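Local atomic coordinates of putative conjugative transposon recombinase (Clostridium difficile, PDB entry 3G13), a protein that probably binds DNA and carries out strand exchange as a serine recombinase, of which this chain is the N-terminal resolvase domain. Residues 6-12 / 42-48; 78-84 / 107-113; 91-95 / 129-133. All coordinates share one frame. Residues are numbered along the deposited sequence.

The three contacts illustrate how a resolvase-type domain is assembled, from open sheet to helical dimer face. Contacts 1 and 2 are paired strands of one sheet, their centres 12 Å apart, joined where strand 6-14 lies beside strand 78-81. Probable hydrogen bonds run from Tyr11 N to Phe80 O (2.7 Å) and from Ala9 N to Met78 O (2.8 Å), and Val8 CG1 packs on Phe80 CE1 at 3.5 Å. Contacts 2 and 3, centres 16 Å apart, alternate along the chain and meet at Ile84 CG2 and Thr94 OG1 (4.1 Å); both touch the second subunit. Contact 1 lies 25 Å from contact 3 between centres, across the middle of the chain.

Contact 1: 6-12 / 42-48; sequences LRVAAYC and WVLADIY
A beta bulge can shift the register of two parallel strands without breaking their pairing, as in segments 6-12 and 42-48. Their axes approach to 4.4 Å at 37°. Leu6, Arg7 and Val8 face Trp42, Val43 and Leu44; a beta bulge at Ala45 (phi/psi -79/-66) and Asp46 shifts the register by one, so that Ala10 and Tyr11 face Ile47 and Tyr48. Hydrogen bonds before the bulge include Val8 N to Val43 O and Ala45 N to Val8 O, both 2.8 Å; beyond it, Tyr48 N donates to Ala10 O (2.9 Å) and Cys12 N to Tyr48 O (2.8 Å). On one face Val8 (t) lays CG2 over the five-membered ring of Trp42 (m), 4.0 Å from its centroid. On the other, Tyr48 (m) presents its ring edge to Ala9, CE2 to CB 3.7 Å, while its hydroxyl bonds Asp70 of helix 62-72. With helix 25-37 linking the two strands, this is a beta-alpha-beta crossover, here forming an edge of the resolvase-domain sheet.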
ATOM      1  N   LEU A   6       1.247 -23.370  20.134  1.00 19.27           N
ATOM      2  CA  LEU A   6       0.887 -22.619  18.956  1.00 16.84           C
ATOM      3  C   LEU A   6       1.264 -23.437  17.727  1.00 16.04           C
ATOM      4  O   LEU A   6       2.394 -23.897  17.615  1.00 15.06           O
ATOM      5  CB  LEU A   6       1.580 -21.249  18.960  1.00 15.74           C
ATOM      6  CG  LEU A   6       1.178 -20.270  17.846  1.00 14.13           C
ATOM      7  CD1 LEU A   6      -0.146 -19.555  18.176  1.00 13.92           C
ATOM      8  CD2 LEU A   6       2.304 -19.216  17.570  1.00 14.17           C
ATOM      9  N   ARG A   7       0.305 -23.605  16.800  1.00 16.04           N
ATOM     10  CA  ARG A   7       0.518 -24.388  15.575  1.00 15.79           C
ATOM     11  C   ARG A   7       1.060 -23.474  14.476  1.00 14.77           C
ATOM     12  O   ARG A   7       0.394 -22.537  14.015  1.00 13.84           O
ATOM     13  CB  ARG A   7      -0.760 -25.137  15.138  1.00 16.14           C
ATOM     14  CG  ARG A   7      -1.212 -26.260  16.158  1.00 18.98           C
ATOM     15  CD  ARG A   7      -2.188 -27.275  15.540  1.00 27.70           C
ATOM     16  NE  ARG A   7      -1.607 -28.036  14.408  1.00 32.47           N
ATOM     17  CZ  ARG A   7      -0.831 -29.124  14.500  1.00 32.45           C
ATOM     18  NH1 ARG A   7      -0.502 -29.664  15.667  1.00 32.55           N
ATOM     19  NH2 ARG A   7      -0.380 -29.686  13.395  1.00 35.56           N
ATOM     20  N   VAL A   8       2.297 -23.734  14.098  1.00 14.42           N
ATOM     21  CA  VAL A   8       3.018 -22.829  13.211  1.00 15.43           C
ATOM     22  C   VAL A   8       3.271 -23.484  11.865  1.00 16.03           C
ATOM     23  O   VAL A   8       3.810 -24.585  11.792  1.00 16.36           O
ATOM     24  CB  VAL A   8       4.331 -22.321  13.856  1.00 15.21           C
ATOM     25  CG1 VAL A   8       5.035 -21.290  12.945  1.00 11.89           C
ATOM     26  CG2 VAL A   8       4.029 -21.696  15.244  1.00 15.18           C
ATOM     27  N   ALA A   9       2.883 -22.802  10.797  1.00 16.65           N
ATOM     28  CA  ALA A   9       3.237 -23.252   9.439  1.00 16.63           C
ATOM     29  C   ALA A   9       4.219 -22.289   8.758  1.00 17.56           C
ATOM     30  O   ALA A   9       4.457 -21.164   9.253  1.00 17.00           O
ATOM     31  CB  ALA A   9       1.953 -23.372   8.596  1.00 16.93           C
ATOM     32  N   ALA A  10       4.767 -22.704   7.610  1.00 16.42           N
ATOM     33  CA  ALA A  10       5.534 -21.796   6.739  1.00 17.06           C
ATOM     34  C   ALA A  10       5.012 -21.942   5.345  1.00 17.78           C
ATOM     35  O   ALA A  10       4.706 -23.056   4.924  1.00 17.18           O
ATOM     36  CB  ALA A  10       7.039 -22.101   6.769  1.00 16.85           C
ATOM     37  N   TYR A  11       4.893 -20.810   4.650  1.00 18.11           N
ATOM     38  CA  TYR A  11       4.632 -20.815   3.212  1.00 18.96           C
ATOM     39  C   TYR A  11       5.833 -20.382   2.378  1.00 18.94           C
ATOM     40  O   TYR A  11       6.387 -19.300   2.588  1.00 19.53           O
ATOM     41  CB  TYR A  11       3.386 -19.995   2.837  1.00 18.62           C
ATOM     42  CG  TYR A  11       3.154 -20.152   1.351  1.00 20.43           C
ATOM     43  CD1 TYR A  11       2.592 -21.336   0.841  1.00 18.59           C
ATOM     44  CD2 TYR A  11       3.593 -19.175   0.446  1.00 17.73           C
ATOM     45  CE1 TYR A  11       2.441 -21.535  -0.506  1.00 19.12           C
ATOM     46  CE2 TYR A  11       3.419 -19.356  -0.925  1.00 19.37           C
ATOM     47  CZ  TYR A  11       2.840 -20.560  -1.388  1.00 20.19           C
ATOM     48  OH  TYR A  11       2.655 -20.784  -2.728  1.00 20.95           O
ATOM     49  N   CYS A  12       6.227 -21.228   1.422  1.00 19.43           N
ATOM     50  CA  CYS A  12       7.446 -21.014   0.635  1.00 20.32           C
ATOM     51  C   CYS A  12       7.180 -20.894  -0.862  1.00 20.96           C
ATOM     52  O   CYS A  12       6.333 -21.620  -1.418  1.00 21.19           O
ATOM     53  CB  CYS A  12       8.456 -22.160   0.838  1.00 20.11           C
ATOM     54  SG  CYS A  12       8.735 -22.673   2.556  1.00 23.71           S
ATOM     55  N   TRP A  42       5.848 -23.621  20.472  1.00 14.55           N
ATOM     56  CA  TRP A  42       5.326 -23.820  19.127  1.00 15.37           C
ATOM     57  C   TRP A  42       5.426 -25.280  18.721  1.00 15.60           C
ATOM     58  O   TRP A  42       6.277 -26.024  19.223  1.00 15.96           O
ATOM     59  CB  TRP A  42       6.173 -23.039  18.110  1.00 14.06           C
ATOM     60  CG  TRP A  42       6.144 -21.530  18.262  1.00 13.97           C
ATOM     61  CD1 TRP A  42       5.345 -20.778  19.089  1.00 14.51           C
ATOM     62  CD2 TRP A  42       6.940 -20.608  17.524  1.00 13.63           C
ATOM     63  NE1 TRP A  42       5.614 -19.434  18.918  1.00 13.44           N
ATOM     64  CE2 TRP A  42       6.590 -19.300  17.968  1.00 16.10           C
ATOM     65  CE3 TRP A  42       7.926 -20.755  16.551  1.00 14.79           C
ATOM     66  CZ2 TRP A  42       7.197 -18.139  17.449  1.00 14.87           C
ATOM     67  CZ3 TRP A  42       8.559 -19.601  16.044  1.00 16.09           C
ATOM     68  CH2 TRP A  42       8.174 -18.310  16.502  1.00 15.05           C
ATOM     69  N   VAL A  43       4.571 -25.662  17.790  1.00 16.46           N
ATOM     70  CA  VAL A  43       4.633 -26.975  17.144  1.00 17.67           C
ATOM     71  C   VAL A  43       4.457 -26.730  15.657  1.00 18.12           C
ATOM     72  O   VAL A  43       3.598 -25.948  15.259  1.00 18.08           O
ATOM     73  CB  VAL A  43       3.601 -28.016  17.751  1.00 17.20           C
ATOM     74  CG1 VAL A  43       2.138 -27.531  17.628  1.00 18.89           C
ATOM     75  CG2 VAL A  43       3.772 -29.415  17.110  1.00 17.14           C
ATOM     76  N   LEU A  44       5.308 -27.370  14.850  1.00 18.79           N
ATOM     77  CA  LEU A  44       5.232 -27.299  13.390  1.00 19.66           C
ATOM     78  C   LEU A  44       3.959 -27.991  12.897  1.00 19.77           C
ATOM     79  O   LEU A  44       3.727 -29.177  13.210  1.00 18.96           O
ATOM     80  CB  LEU A  44       6.482 -27.927  12.748  1.00 19.86           C
ATOM     81  CG  LEU A  44       6.588 -28.073  11.209  1.00 21.74           C
ATOM     82  CD1 LEU A  44       6.558 -26.735  10.494  1.00 19.31           C
ATOM     83  CD2 LEU A  44       7.851 -28.875  10.858  1.00 24.51           C
ATOM     84  N   ALA A  45       3.122 -27.225  12.186  1.00 18.74           N
ATOM     85  CA  ALA A  45       1.941 -27.759  11.504  1.00 19.15           C
ATOM     86  C   ALA A  45       2.451 -28.409  10.221  1.00 19.20           C
ATOM     87  O   ALA A  45       2.443 -29.635  10.108  1.00 18.74           O
ATOM     88  CB  ALA A  45       0.917 -26.651  11.218  1.00 18.62           C
ATOM     89  N   ASP A  46       2.979 -27.601   9.291  1.00 18.21           N
ATOM     90  CA  ASP A  46       3.480 -28.137   8.055  1.00 17.76           C
ATOM     91  C   ASP A  46       4.257 -27.064   7.317  1.00 17.64           C
ATOM     92  O   ASP A  46       4.269 -25.877   7.701  1.00 16.95           O
ATOM     93  CB  ASP A  46       2.320 -28.744   7.202  1.00 18.44           C
ATOM     94  CG  ASP A  46       2.802 -29.809   6.200  1.00 19.24           C
ATOM     95  OD1 ASP A  46       4.028 -30.097   6.127  1.00 18.64           O
ATOM     96  OD2 ASP A  46       1.956 -30.285   5.423  1.00 22.76           O
ATOM     97  N   ILE A  47       4.958 -27.499   6.293  1.00 17.35           N
ATOM     98  CA  ILE A  47       5.644 -26.608   5.397  1.00 18.31           C
ATOM     99  C   ILE A  47       4.968 -26.745   4.026  1.00 18.59           C
ATOM    100  O   ILE A  47       4.784 -27.854   3.515  1.00 18.05           O
ATOM    101  CB  ILE A  47       7.160 -26.868   5.392  1.00 19.37           C
ATOM    102  CG1 ILE A  47       7.723 -26.546   6.799  1.00 20.51           C
ATOM    103  CG2 ILE A  47       7.868 -26.051   4.243  1.00 19.13           C
ATOM    104  CD1 ILE A  47       9.134 -26.907   7.024  1.00 22.90           C
ATOM    105  N   TYR A  48       4.545 -25.605   3.495  1.00 18.10           N
ATOM    106  CA  TYR A  48       3.784 -25.533   2.258  1.00 18.27           C
ATOM    107  C   TYR A  48       4.647 -24.803   1.260  1.00 19.24           C
ATOM    108  O   TYR A  48       5.315 -23.838   1.611  1.00 19.80           O
ATOM    109  CB  TYR A  48       2.486 -24.792   2.487  1.00 17.54           C
ATOM    110  CG  TYR A  48       1.587 -25.416   3.535  1.00 16.97           C
ATOM    111  CD1 TYR A  48       0.529 -26.255   3.161  1.00 17.81           C
ATOM    112  CD2 TYR A  48       1.784 -25.161   4.898  1.00 17.30           C
ATOM    113  CE1 TYR A  48      -0.316 -26.826   4.107  1.00 16.84           C
ATOM    114  CE2 TYR A  48       0.946 -25.746   5.877  1.00 17.08           C
ATOM    115  CZ  TYR A  48      -0.098 -26.580   5.468  1.00 18.14           C
ATOM    116  OH  TYR A  48      -0.943 -27.155   6.397  1.00 18.43           O
TER
HETATM  117  O   HOH W   1       1.687 -31.397  13.660  1.00 40.67           O

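Contact 2: 78-84 / 107-113; sequences MVFTKSI and AVYFEDE. Unlike the reference sequence in segment 78-84: Phe80 (reference Ile).
A beta-alpha-beta crossover brings segments 78-84 and 107-113 together: strands 78-81 and 107-110 lie side by side and parallel, connected through helices 84-87 and 91-102. The axes approach to 4.6 Å at 20°, and Met78, Val79, Phe80 and Thr81 pair in register with Ala107, Val108, Tyr109 and Phe110. Donors and acceptors alternate regularly: Val79 N to Ala107 O (2.9 Å), Tyr109 N to Val79 O (2.8 Å), Thr81 N to Tyr109 O (3.0 Å) and Glu111 N to Thr81 O (2.9 Å). Past the strands, where 111-113 adopt helical backbone angles, Asp112 N still reaches Lys82 O at 2.8 Å.

The side-chain polar groups are satisfied in several ways. Lys82, extended through chi3 but turned at chi4 (p), forms a salt bridge, NZ to Asp112 OD1, at 2.8 Å. Thr81 OG1 bonds the carbonyl of Tyr11 on strand 6-14, and Glu111 OE1 bonds the hydroxyl of Tyr32 in helix 25-37. Ser83 is the N-cap of helix 84-87, its OG bonding Arg86 N and Ser85 OG. Glu113 OE2 accepts Ile84 N at 2.9 Å and also bonds Ser131 of the second subunit, so that the helix start is tied to the dimer contact.

Apolar packing fills both faces. The selenomethionine Met78 sets CE 3.3 Å from Ala107 CB, and Phe80 (Ile in the reference sequence) places CD2 3.7 Å from Tyr109 CB. On the other face Ile84 CG1 sits almost squarely over the Phe110 ring, 3.7 Å from its centroid.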
HETATM    1  N   MSE A  78      -0.477 -19.596  13.121  1.00 16.65           N
HETATM    2  CA  MSE A  78       0.421 -18.602  12.562  1.00 16.42           C
HETATM    3  C   MSE A  78       1.197 -19.189  11.372  1.00 15.76           C
HETATM    4  O   MSE A  78       1.742 -20.303  11.434  1.00 15.40           O
HETATM    5  CB  MSE A  78       1.362 -18.004  13.639  1.00 15.84           C
HETATM    6  CG  MSE A  78       2.254 -16.869  13.104  1.00 18.10           C
HETATM    7 SE   MSE A  78       3.231 -15.854  14.457  1.00 26.10          SE
HETATM    8  CE  MSE A  78       2.454 -14.136  14.060  1.00 32.74           C
ATOM      9  N   VAL A  79       1.210 -18.429  10.289  1.00 15.51           N
ATOM     10  CA  VAL A  79       1.990 -18.750   9.083  1.00 15.79           C
ATOM     11  C   VAL A  79       3.152 -17.813   8.853  1.00 14.71           C
ATOM     12  O   VAL A  79       2.963 -16.607   8.717  1.00 13.43           O
ATOM     13  CB  VAL A  79       1.100 -18.651   7.797  1.00 16.70           C
ATOM     14  CG1 VAL A  79       1.888 -19.166   6.559  1.00 18.21           C
ATOM     15  CG2 VAL A  79      -0.160 -19.443   7.976  1.00 19.20           C
ATOM     16  N   PHE A  80       4.363 -18.362   8.759  1.00 14.06           N
ATOM     17  CA  PHE A  80       5.523 -17.594   8.339  1.00 13.64           C
ATOM     18  C   PHE A  80       5.581 -17.543   6.821  1.00 14.92           C
ATOM     19  O   PHE A  80       5.310 -18.541   6.131  1.00 14.77           O
ATOM     20  CB  PHE A  80       6.837 -18.208   8.853  1.00 12.44           C
ATOM     21  CG  PHE A  80       7.138 -17.885  10.291  1.00 15.47           C
ATOM     22  CD1 PHE A  80       6.959 -18.850  11.279  1.00 16.81           C
ATOM     23  CD2 PHE A  80       7.579 -16.610  10.661  1.00 11.55           C
ATOM     24  CE1 PHE A  80       7.250 -18.563  12.644  1.00 16.82           C
ATOM     25  CE2 PHE A  80       7.864 -16.299  12.018  1.00 16.94           C
ATOM     26  CZ  PHE A  80       7.694 -17.280  13.012  1.00 16.41           C
ATOM     27  N   THR A  81       5.966 -16.387   6.296  1.00 14.28           N
ATOM     28  CA  THR A  81       6.329 -16.314   4.893  1.00 14.14           C
ATOM     29  C   THR A  81       7.357 -15.206   4.686  1.00 14.76           C
ATOM     30  O   THR A  81       7.354 -14.217   5.418  1.00 14.12           O
ATOM     31  CB  THR A  81       5.063 -16.220   3.975  1.00 14.77           C
ATOM     32  OG1 THR A  81       5.441 -16.563   2.650  1.00 15.32           O
ATOM     33  CG2 THR A  81       4.415 -14.828   4.000  1.00 13.35           C
ATOM     34  N   LYS A  82       8.243 -15.354   3.699  1.00 15.14           N
ATOM     35  CA  LYS A  82       9.415 -14.499   3.650  1.00 15.64           C
ATOM     36  C   LYS A  82       9.034 -13.048   3.354  1.00 15.57           C
ATOM     37  O   LYS A  82       9.597 -12.130   3.932  1.00 14.96           O
ATOM     38  CB  LYS A  82      10.462 -15.025   2.647  1.00 16.46           C
ATOM     39  CG  LYS A  82      11.709 -14.096   2.509  1.00 18.42           C
ATOM     40  CD  LYS A  82      12.955 -14.766   1.869  1.00 24.14           C
ATOM     41  CE  LYS A  82      14.074 -13.750   1.596  1.00 25.08           C
ATOM     42  NZ  LYS A  82      14.572 -13.119   2.878  1.00 26.56           N
ATOM     43  N   SER A  83       8.041 -12.854   2.494  1.00 15.31           N
ATOM     44  CA  SER A  83       7.734 -11.506   2.012  1.00 16.01           C
ATOM     45  C   SER A  83       6.300 -11.473   1.524  1.00 15.34           C
ATOM     46  O   SER A  83       5.715 -12.507   1.161  1.00 15.13           O
ATOM     47  CB  SER A  83       8.677 -11.120   0.850  1.00 15.59           C
ATOM     48  OG  SER A  83       8.362 -11.910  -0.279  1.00 16.50           O
ATOM     49  N   ILE A  84       5.733 -10.276   1.481  1.00 15.12           N
ATOM     50  CA  ILE A  84       4.433 -10.079   0.861  1.00 14.80           C
ATOM     51  C   ILE A  84       4.394 -10.584  -0.609  1.00 15.24           C
ATOM     52  O   ILE A  84       3.391 -11.159  -1.050  1.00 13.87           O
ATOM     53  CB  ILE A  84       4.000  -8.557   0.938  1.00 14.43           C
ATOM     54  CG1 ILE A  84       3.562  -8.222   2.380  1.00 13.90           C
ATOM     55  CG2 ILE A  84       2.859  -8.278  -0.027  1.00 14.36           C
ATOM     56  CD1 ILE A  84       3.620  -6.725   2.781  1.00 13.43           C
ATOM     57  N   ALA A 107      -2.588 -15.501  12.369  1.00 14.21           N
ATOM     58  CA  ALA A 107      -1.624 -14.489  12.033  1.00 13.47           C
ATOM     59  C   ALA A 107      -0.766 -14.939  10.857  1.00 13.43           C
ATOM     60  O   ALA A 107      -0.439 -16.120  10.720  1.00 13.69           O
ATOM     61  CB  ALA A 107      -0.718 -14.262  13.272  1.00 12.68           C
ATOM     62  N   VAL A 108      -0.387 -13.987  10.022  1.00 12.78           N
ATOM     63  CA  VAL A 108       0.716 -14.192   9.112  1.00 13.46           C
ATOM     64  C   VAL A 108       1.891 -13.375   9.625  1.00 13.04           C
ATOM     65  O   VAL A 108       1.717 -12.244  10.108  1.00 11.76           O
ATOM     66  CB  VAL A 108       0.360 -13.771   7.648  1.00 13.99           C
ATOM     67  CG1 VAL A 108       1.601 -13.938   6.700  1.00 12.80           C
ATOM     68  CG2 VAL A 108      -0.812 -14.555   7.175  1.00 13.09           C
ATOM     69  N   TYR A 109       3.076 -13.980   9.600  1.00 12.22           N
ATOM     70  CA  TYR A 109       4.274 -13.230   9.910  1.00 12.38           C
ATOM     71  C   TYR A 109       5.121 -13.091   8.641  1.00 13.13           C
ATOM     72  O   TYR A 109       5.696 -14.074   8.170  1.00 11.78           O
ATOM     73  CB  TYR A 109       5.108 -13.831  11.089  1.00 12.02           C
ATOM     74  CG  TYR A 109       6.150 -12.808  11.530  1.00 11.26           C
ATOM     75  CD1 TYR A 109       5.854 -11.897  12.530  1.00 10.99           C
ATOM     76  CD2 TYR A 109       7.395 -12.722  10.910  1.00  8.44           C
ATOM     77  CE1 TYR A 109       6.748 -10.925  12.900  1.00 11.84           C
ATOM     78  CE2 TYR A 109       8.316 -11.727  11.266  1.00 11.08           C
ATOM     79  CZ  TYR A 109       7.981 -10.841  12.264  1.00 14.77           C
ATOM     80  OH  TYR A 109       8.857  -9.856  12.648  1.00 14.61           O
ATOM     81  N   PHE A 110       5.184 -11.853   8.125  1.00 11.86           N
ATOM     82  CA  PHE A 110       5.989 -11.479   6.980  1.00 13.43           C
ATOM     83  C   PHE A 110       7.395 -11.195   7.480  1.00 13.06           C
ATOM     84  O   PHE A 110       7.625 -10.208   8.168  1.00 12.59           O
ATOM     85  CB  PHE A 110       5.379 -10.220   6.305  1.00 11.98           C
ATOM     86  CG  PHE A 110       4.060 -10.479   5.651  1.00 13.85           C
ATOM     87  CD1 PHE A 110       3.960 -11.368   4.561  1.00 12.16           C
ATOM     88  CD2 PHE A 110       2.901  -9.864   6.121  1.00 13.28           C
ATOM     89  CE1 PHE A 110       2.725 -11.612   3.959  1.00  9.67           C
ATOM     90  CE2 PHE A 110       1.685 -10.093   5.507  1.00 10.88           C
ATOM     91  CZ  PHE A 110       1.585 -10.951   4.428  1.00 12.82           C
ATOM     92  N   GLU A 111       8.331 -12.085   7.162  1.00 13.92           N
ATOM     93  CA  GLU A 111       9.653 -12.035   7.757  1.00 14.09           C
ATOM     94  C   GLU A 111      10.460 -10.804   7.314  1.00 14.50           C
ATOM     95  O   GLU A 111      11.069 -10.132   8.156  1.00 15.93           O
ATOM     96  CB  GLU A 111      10.446 -13.339   7.500  1.00 13.92           C
ATOM     97  CG  GLU A 111       9.683 -14.621   7.906  1.00 15.61           C
ATOM     98  CD  GLU A 111      10.146 -15.831   7.122  1.00 13.21           C
ATOM     99  OE1 GLU A 111       9.302 -16.590   6.622  1.00 14.71           O
ATOM    100  OE2 GLU A 111      11.362 -16.019   7.002  1.00 18.33           O
ATOM    101  N   ASP A 112      10.485 -10.511   6.018  1.00 15.25           N
ATOM    102  CA  ASP A 112      11.317  -9.381   5.508  1.00 16.14           C
ATOM    103  C   ASP A 112      10.811  -8.019   6.031  1.00 15.46           C
ATOM    104  O   ASP A 112      11.593  -7.176   6.492  1.00 13.97           O
ATOM    105  CB  ASP A 112      11.314  -9.348   3.963  1.00 16.18           C
ATOM    106  CG  ASP A 112      12.234 -10.434   3.321  1.00 21.26           C
ATOM    107  OD1 ASP A 112      12.981 -11.151   4.043  1.00 21.82           O
ATOM    108  OD2 ASP A 112      12.163 -10.566   2.083  1.00 20.25           O
ATOM    109  N   GLU A 113       9.491  -7.854   5.964  1.00 15.29           N
ATOM    110  CA  GLU A 113       8.801  -6.627   6.379  1.00 14.77           C
ATOM    111  C   GLU A 113       8.694  -6.510   7.907  1.00 14.14           C
ATOM    112  O   GLU A 113       8.522  -5.420   8.412  1.00 13.77           O
ATOM    113  CB  GLU A 113       7.394  -6.597   5.786  1.00 14.13           C
ATOM    114  CG  GLU A 113       7.333  -6.484   4.269  1.00 15.26           C
ATOM    115  CD  GLU A 113       7.431  -7.839   3.570  1.00 15.51           C
ATOM    116  OE1 GLU A 113       7.713  -8.860   4.258  1.00 17.25           O
ATOM    117  OE2 GLU A 113       7.215  -7.881   2.337  1.00 15.54           O
TER

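Contact 3: 91-95 / 129-133; sequences TLDTL and LSSVA
Two helices can pack mainly through apolar side chains, and segments 91-95 and 129-133 are an example. Both are regular alpha-helix, with Leu95 N bonded to Thr91 O (3.0 Å) and Ala133 N to Leu129 O (2.8 Å). They run roughly antiparallel, the axes at 147° and 9.4 Å apart at closest; the nearest CA pair is Thr91 with Ala133, at 5.8 Å.

The apolar contacts centre on two residues of the second helix. The small Ala133 permits the close approach: its CB meets Thr91 CG2 at 3.6 Å and both Leu92 CD2 and Leu95 CD1 at 3.8 Å. Leu129 (chi1 m, chi2 t) receives Leu95 CD2 on its CB at 3.7 Å and Thr94 CG2 on its CD1 at 3.6 Å. One van der Waals contact reaches the backbone: the methyl Thr91 CG2 lies 3.3 Å from Leu129 O.

Polar groups find their partners beyond the segments. Thr91 OG1 bonds Glu136, one turn further along helix 120-150; Thr94 OG1 bonds the carbonyl of Asn90 and Gln135 of the second subunit; Ser130 OG bonds the carbonyl of Leu126.

Helix 91-102, which leads into strand 107-110, is thus laid against the long helix 120-150. Leu129 and Val132 of that helix also pack on the second subunit, consistent with its role as the dimer helix of serine recombinases, while Thr94 touches Ile84 at the start of helix 84-87.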
ATOM      1  N   THR A  91      -2.116  -7.107  -4.822  1.00 19.56           N
ATOM      2  CA  THR A  91      -2.671  -6.437  -3.652  1.00 19.37           C
ATOM      3  C   THR A  91      -4.023  -7.004  -3.209  1.00 19.12           C
ATOM      4  O   THR A  91      -4.224  -7.271  -2.022  1.00 18.04           O
ATOM      5  CB  THR A  91      -2.747  -4.916  -3.889  1.00 18.58           C
ATOM      6  OG1 THR A  91      -1.414  -4.440  -4.098  1.00 20.24           O
ATOM      7  CG2 THR A  91      -3.326  -4.204  -2.665  1.00 19.76           C
ATOM      8  N   LEU A  92      -4.936  -7.193  -4.169  1.00 19.15           N
ATOM      9  CA  LEU A  92      -6.258  -7.721  -3.882  1.00 19.22           C
ATOM     10  C   LEU A  92      -6.246  -9.118  -3.222  1.00 18.51           C
ATOM     11  O   LEU A  92      -7.021  -9.381  -2.299  1.00 17.67           O
ATOM     12  CB  LEU A  92      -7.125  -7.723  -5.149  1.00 20.90           C
ATOM     13  CG  LEU A  92      -7.709  -6.348  -5.489  1.00 22.98           C
ATOM     14  CD1 LEU A  92      -8.443  -6.425  -6.824  1.00 29.09           C
ATOM     15  CD2 LEU A  92      -8.673  -5.906  -4.391  1.00 26.47           C
ATOM     16  N   ASP A  93      -5.378  -9.993  -3.702  1.00 19.03           N
ATOM     17  CA  ASP A  93      -5.251 -11.338  -3.103  1.00 19.71           C
ATOM     18  C   ASP A  93      -4.589 -11.260  -1.738  1.00 18.84           C
ATOM     19  O   ASP A  93      -4.968 -12.013  -0.835  1.00 20.07           O
ATOM     20  CB  ASP A  93      -4.448 -12.291  -4.001  1.00 20.33           C
ATOM     21  CG  ASP A  93      -5.244 -12.763  -5.221  1.00 24.51           C
ATOM     22  OD1 ASP A  93      -6.480 -12.589  -5.220  1.00 27.49           O
ATOM     23  OD2 ASP A  93      -4.614 -13.294  -6.167  1.00 23.70           O
ATOM     24  N   THR A  94      -3.603 -10.367  -1.583  1.00 18.74           N
ATOM     25  CA  THR A  94      -2.941 -10.178  -0.271  1.00 18.52           C
ATOM     26  C   THR A  94      -3.988  -9.811   0.786  1.00 17.99           C
ATOM     27  O   THR A  94      -4.017 -10.389   1.880  1.00 16.60           O
ATOM     28  CB  THR A  94      -1.811  -9.090  -0.300  1.00 18.40           C
ATOM     29  OG1 THR A  94      -0.861  -9.356  -1.351  1.00 18.36           O
ATOM     30  CG2 THR A  94      -1.078  -9.054   1.028  1.00 18.85           C
ATOM     31  N   LEU A  95      -4.844  -8.845   0.442  1.00 17.33           N
ATOM     32  CA  LEU A  95      -5.979  -8.440   1.272  1.00 18.62           C
ATOM     33  C   LEU A  95      -6.895  -9.579   1.617  1.00 19.07           C
ATOM     34  O   LEU A  95      -7.203  -9.814   2.788  1.00 19.77           O
ATOM     35  CB  LEU A  95      -6.812  -7.349   0.548  1.00 18.09           C
ATOM     36  CG  LEU A  95      -6.241  -5.940   0.613  1.00 18.83           C
ATOM     37  CD1 LEU A  95      -7.027  -4.988  -0.353  1.00 17.89           C
ATOM     38  CD2 LEU A  95      -6.325  -5.483   2.084  1.00 16.56           C
ATOM     39  N   LEU A 129      -2.892  -1.317   2.185  1.00 14.97           N
ATOM     40  CA  LEU A 129      -3.267  -2.199   1.066  1.00 15.27           C
ATOM     41  C   LEU A 129      -4.655  -1.894   0.489  1.00 15.56           C
ATOM     42  O   LEU A 129      -4.822  -2.006  -0.708  1.00 14.14           O
ATOM     43  CB  LEU A 129      -3.211  -3.675   1.436  1.00 13.62           C
ATOM     44  CG  LEU A 129      -1.858  -4.248   1.864  1.00 15.05           C
ATOM     45  CD1 LEU A 129      -1.966  -5.753   2.128  1.00 16.86           C
ATOM     46  CD2 LEU A 129      -0.810  -3.926   0.834  1.00 12.71           C
ATOM     47  N   SER A 130      -5.629  -1.547   1.341  1.00 16.21           N
ATOM     48  CA  SER A 130      -6.961  -1.192   0.867  1.00 18.46           C
ATOM     49  C   SER A 130      -6.920   0.070  -0.011  1.00 18.23           C
ATOM     50  O   SER A 130      -7.614   0.126  -1.028  1.00 18.57           O
ATOM     51  CB  SER A 130      -7.951  -0.969   2.009  1.00 19.12           C
ATOM     52  OG  SER A 130      -8.012  -2.092   2.870  1.00 24.13           O
ATOM     53  N   SER A 131      -6.107   1.063   0.384  1.00 18.36           N
ATOM     54  CA  SER A 131      -5.977   2.318  -0.369  1.00 18.38           C
ATOM     55  C   SER A 131      -5.239   2.080  -1.673  1.00 17.15           C
ATOM     56  O   SER A 131      -5.629   2.595  -2.706  1.00 16.83           O
ATOM     57  CB  SER A 131      -5.272   3.408   0.450  1.00 17.31           C
ATOM     58  OG  SER A 131      -6.228   4.002   1.316  1.00 21.25           O
ATOM     59  N   VAL A 132      -4.178   1.282  -1.600  1.00 16.81           N
ATOM     60  CA  VAL A 132      -3.433   0.858  -2.781  1.00 16.30           C
ATOM     61  C   VAL A 132      -4.336   0.113  -3.777  1.00 16.84           C
ATOM     62  O   VAL A 132      -4.337   0.442  -4.952  1.00 18.00           O
ATOM     63  CB  VAL A 132      -2.208   0.015  -2.393  1.00 15.92           C
ATOM     64  CG1 VAL A 132      -1.574  -0.596  -3.608  1.00 18.24           C
ATOM     65  CG2 VAL A 132      -1.157   0.889  -1.659  1.00 16.00           C
ATOM     66  N   ALA A 133      -5.097  -0.872  -3.304  1.00 17.47           N
ATOM     67  CA  ALA A 133      -6.005  -1.661  -4.156  1.00 18.25           C
ATOM     68  C   ALA A 133      -7.127  -0.825  -4.814  1.00 18.72           C
ATOM     69  O   ALA A 133      -7.491  -1.082  -5.958  1.00 17.31           O
ATOM     70  CB  ALA A 133      -6.601  -2.824  -3.387  1.00 18.05           C
TER